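Local coordinates for phosphonopyruvate hydrolase (PDB 2HJP), which hydrolyses phosphonopyruvate to pyruvate and phosphate, cleaving its phosphorus-carbon bond with the help of a divalent metal ion such as magnesium, at the interface of chains A and B. Residues are numbered along the deposited sequence; one frame, centred on the assembly and turned at random. Chains: chain A/B, Phosphonopyruvate hydrolase.

Contact 1: the interface of chains A and B. Residues chain A 20, 34, 36, 220, 234; chain B 250, 253-254, 258-259.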
# COMPACT_ATOMS: atom_id res chain seq x y z
N MET A 20 -19.46 -0.90 17.11
CA MET A 20 -18.34 -0.28 17.87
C MET A 20 -17.14 0.08 16.98
O MET A 20 -16.69 -0.69 16.07
CB MET A 20 -17.85 -1.27 18.95
CG MET A 20 -16.56 -0.83 19.71
SD MET A 20 -16.75 0.79 20.48
CE MET A 20 -17.84 0.37 21.90
N ALA A 34 -16.87 -9.05 22.45
CA ALA A 34 -17.66 -8.38 23.52
C ALA A 34 -19.17 -8.48 23.20
O ALA A 34 -19.99 -8.28 24.07
CB ALA A 34 -17.24 -6.94 23.67
N PHE A 36 -20.77 -6.91 20.26
CA PHE A 36 -21.42 -5.86 19.48
C PHE A 36 -21.91 -6.48 18.18
O PHE A 36 -21.38 -7.49 17.72
CB PHE A 36 -20.47 -4.68 19.22
CG PHE A 36 -20.20 -3.86 20.42
CD1 PHE A 36 -21.14 -2.91 20.85
CD2 PHE A 36 -19.05 -4.10 21.18
CE1 PHE A 36 -20.94 -2.18 22.00
CE2 PHE A 36 -18.82 -3.37 22.37
CZ PHE A 36 -19.78 -2.39 22.79
N GLU A 220 -28.67 2.78 25.65
CA GLU A 220 -29.32 1.94 24.65
C GLU A 220 -30.81 1.72 24.96
O GLU A 220 -31.65 1.58 24.04
CB GLU A 220 -28.64 0.57 24.51
CG GLU A 220 -27.24 0.73 23.86
CD GLU A 220 -26.43 -0.57 23.74
OE1 GLU A 220 -25.23 -0.46 23.35
OE2 GLU A 220 -26.96 -1.65 24.02
N TYR A 234 -20.93 3.49 18.45
CA TYR A 234 -20.01 4.01 19.48
C TYR A 234 -18.84 4.49 18.65
O TYR A 234 -18.00 3.72 18.14
CB TYR A 234 -19.73 2.91 20.46
CG TYR A 234 -21.03 2.63 21.22
CD1 TYR A 234 -21.60 3.61 22.02
CD2 TYR A 234 -21.68 1.40 21.10
CE1 TYR A 234 -22.82 3.37 22.70
CE2 TYR A 234 -22.91 1.13 21.78
CZ TYR A 234 -23.45 2.15 22.57
OH TYR A 234 -24.64 1.92 23.21
N PHE B 250 -15.04 -2.44 26.44
CA PHE B 250 -16.06 -3.09 25.62
C PHE B 250 -16.99 -3.91 26.50
O PHE B 250 -18.23 -3.89 26.31
CB PHE B 250 -15.45 -4.02 24.56
CG PHE B 250 -14.76 -3.30 23.38
CD1 PHE B 250 -14.78 -1.91 23.26
CD2 PHE B 250 -14.14 -4.06 22.35
CE1 PHE B 250 -14.18 -1.23 22.14
CE2 PHE B 250 -13.52 -3.38 21.18
CZ PHE B 250 -13.55 -1.98 21.10
N ILE B 253 -19.30 -1.52 28.43
CA ILE B 253 -20.33 -0.91 27.58
C ILE B 253 -21.45 -1.92 27.34
O ILE B 253 -22.61 -1.58 27.37
CB ILE B 253 -19.70 -0.39 26.23
CG1 ILE B 253 -18.87 0.89 26.49
CG2 ILE B 253 -20.79 -0.03 25.20
CD1 ILE B 253 -17.89 0.91 27.64
N ARG B 254 -21.09 -3.18 27.13
CA ARG B 254 -22.10 -4.21 26.87
C ARG B 254 -22.91 -4.58 28.14
O ARG B 254 -24.11 -4.84 28.04
CB ARG B 254 -21.42 -5.41 26.19
CG ARG B 254 -21.66 -5.24 24.61
CD ARG B 254 -23.12 -5.45 24.28
NE ARG B 254 -23.25 -6.65 23.43
CZ ARG B 254 -24.06 -7.70 23.66
NH1 ARG B 254 -23.60 -8.87 24.11
NH2 ARG B 254 -25.36 -7.57 23.41
N GLY B 258 -24.53 0.71 27.20
CA GLY B 258 -24.28 2.09 26.79
C GLY B 258 -22.96 2.65 27.32
O GLY B 258 -22.24 1.91 27.96
N ILE B 259 -22.70 3.94 27.06
CA ILE B 259 -21.46 4.61 27.48
C ILE B 259 -21.67 5.64 28.58
O ILE B 259 -20.74 6.39 28.91
CB ILE B 259 -20.82 5.31 26.26
CG1 ILE B 259 -21.84 6.28 25.58
CG2 ILE B 259 -20.36 4.24 25.28
CD1 ILE B 259 -22.01 7.62 26.27

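Contact 2: the interface of chains A and B. Residues chain A 212, 216-217, 219; chain B 257, 259-260, 263.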
# COMPACT_ATOMS: atom_id res chain seq x y z
N PRO A 212 -24.15 8.70 19.52
CA PRO A 212 -24.31 9.43 20.79
C PRO A 212 -23.08 9.83 21.57
O PRO A 212 -23.19 10.09 22.75
CB PRO A 212 -25.20 8.50 21.61
CG PRO A 212 -24.67 7.12 21.21
CD PRO A 212 -24.43 7.25 19.71
N PRO A 216 -23.58 11.10 25.85
CA PRO A 216 -23.57 9.75 26.39
C PRO A 216 -24.66 9.38 27.32
O PRO A 216 -24.77 8.26 27.66
CB PRO A 216 -22.21 9.65 27.08
CG PRO A 216 -22.01 10.99 27.62
CD PRO A 216 -22.50 11.90 26.47
N GLN A 217 -25.46 10.33 27.75
CA GLN A 217 -26.52 9.99 28.67
C GLN A 217 -27.72 9.32 27.98
O GLN A 217 -28.61 8.78 28.64
CB GLN A 217 -26.93 11.23 29.48
CG GLN A 217 -27.40 12.44 28.72
CD GLN A 217 -26.31 13.40 28.23
OE1 GLN A 217 -26.21 14.54 28.71
NE2 GLN A 217 -25.54 12.98 27.27
N THR A 219 -28.90 6.36 26.69
CA THR A 219 -28.48 4.98 26.76
C THR A 219 -29.10 4.05 25.70
O THR A 219 -30.00 4.47 24.93
CB THR A 219 -28.83 4.34 28.08
OG1 THR A 219 -30.23 4.13 28.13
CG2 THR A 219 -28.37 5.19 29.24
N GLY B 257 -25.08 -1.43 28.85
CA GLY B 257 -26.03 -1.09 27.81
C GLY B 257 -25.78 0.34 27.39
O GLY B 257 -26.71 1.10 27.26
N ILE B 259 -22.70 3.94 27.06
CA ILE B 259 -21.46 4.61 27.48
C ILE B 259 -21.67 5.64 28.58
O ILE B 259 -20.74 6.39 28.91
CB ILE B 259 -20.82 5.31 26.26
CG1 ILE B 259 -21.84 6.28 25.58
CG2 ILE B 259 -20.36 4.24 25.28
CD1 ILE B 259 -22.01 7.62 26.27
N ARG B 260 -22.88 5.69 29.15
CA ARG B 260 -23.17 6.70 30.19
C ARG B 260 -22.22 6.68 31.38
O ARG B 260 -21.94 7.74 31.91
CB ARG B 260 -24.64 6.57 30.70
CG ARG B 260 -25.02 7.49 31.88
CD ARG B 260 -26.49 7.22 32.37
N ASP B 263 -18.01 6.78 29.96
CA ASP B 263 -17.52 7.99 29.36
C ASP B 263 -16.62 8.82 30.26
O ASP B 263 -15.55 9.21 29.81
CB ASP B 263 -18.68 8.86 28.86
CG ASP B 263 -18.18 10.12 28.19
OD1 ASP B 263 -18.16 11.17 28.86
OD2 ASP B 263 -17.76 10.06 27.00
O HOH W 1 -25.13 5.87 26.43

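Contact 1: the interface of chains A and B
In this member of the PEP mutase/isocitrate lyase superfamily, whose fold is an alpha/beta barrel, the late part of helix 237-256 of chain B and the loop that follows it pack on chain A through largely apolar side chains, in a part of the two-fold symmetric homodimer interface. A:Phe36 takes the middle. Its CB leads to a ring set by chi1 -72°, with CG anti to the carbonyl carbon, and the rim beyond points at the helix. CE2 of A:Phe36 reaches the CB of B:Phe250 at 4.1 Å, the two aromatic side chains crossing at about a right angle. The tip, CZ of A:Phe36, meets CG2 of B:Ile253 at 3.5 Å, and CE1 lies beside the same methyl, while CB of B:Ile253 sits in the ring plane at the edge. One face carries CB of A:Met20, and the opposite face carries CG of B:Arg254, 3.9 Å from CZ of A:Phe36, both offset toward the rim, so the ring is clamped from both sides. A:Met20, bent at chi2 and chi3, lays its CG 3.4 Å from CE1 of B:Phe250. The CB of A:Ala34 touches CB of B:Phe250 at 3.5 Å. Further along, CD1 of A:Tyr234 meets CG2 of B:Ile259, in the loop after the helix, at 3.5 Å. The phenol OH of A:Tyr234 donates a 2.5 Å hydrogen bond to carboxylate OE1 of A:Glu220, which accepts on its anti lone pair; this bond within chain A can hold the phenol in place, with A:Glu220 as the supporting residue.

Contact 2: the interface of chains A and B
A mostly loop-to-loop patch of the two-fold symmetric homodimer interface joins residues 257-263 of chain B to the 212-219 stretch of chain A, adding to dimer contact by packing and a water bridge rather than by direct polar pairing. On chain A the principal contributor is A:Pro216, with 71 Å² of its surface hidden by chain B. Its pyrrolidine ring is met at about a right angle by the side chain of B:Ile259, whose CG1 lies 3.7 Å from CB of A:Pro216. That CG1 stands in the crowded position between backbone N and carbonyl carbon (chi1 55°), which sends the branch toward the ring; the modelled CD1 is too close to the proline to be trusted. On another side of the ring B:Asp263 crosses obliquely, its CG anti to the backbone N (chi1 -178°) and 4.0 Å from CG of A:Pro216. The proline carbonyl is served by water: O of A:Pro216 is 2.7 Å from water 1, which also pairs with backbone N of B:Ile259 at 3.2 Å, with 152° at the hydrogen. Beside this bridge, CA of B:Arg260 lies 3.4 Å from O of A:Pro216. CD of B:Arg260, the last atom modelled in that side chain, comes 4.2 Å from CG2 of A:Thr219. In the fold, A:Pro212 opens 3-10 helix 212-214, and A:Pro216, A:Gln217 and A:Thr219 lie in the loop between it and helix 220-224, while the chain B residues follow helix 237-256.

The centres of contact 1 and contact 2 lie about 9 Å apart, measured between the means of their C-alpha atoms, and B:Ile259 belongs to both: its CG2 branch serves contact 1 and its CG1 branch contact 2. Together they trace one continuous path of chain B, from helix 237-256 into the loop after it, against chain A. A:Thr219 and A:Glu220 are likewise sequence neighbours divided between the two. Each centre is about 20 Å from A:Asp54, the inferred nucleophile, so the pair most likely supports assembly rather than chemistry. Two-fold symmetry repeats both with the chains exchanged.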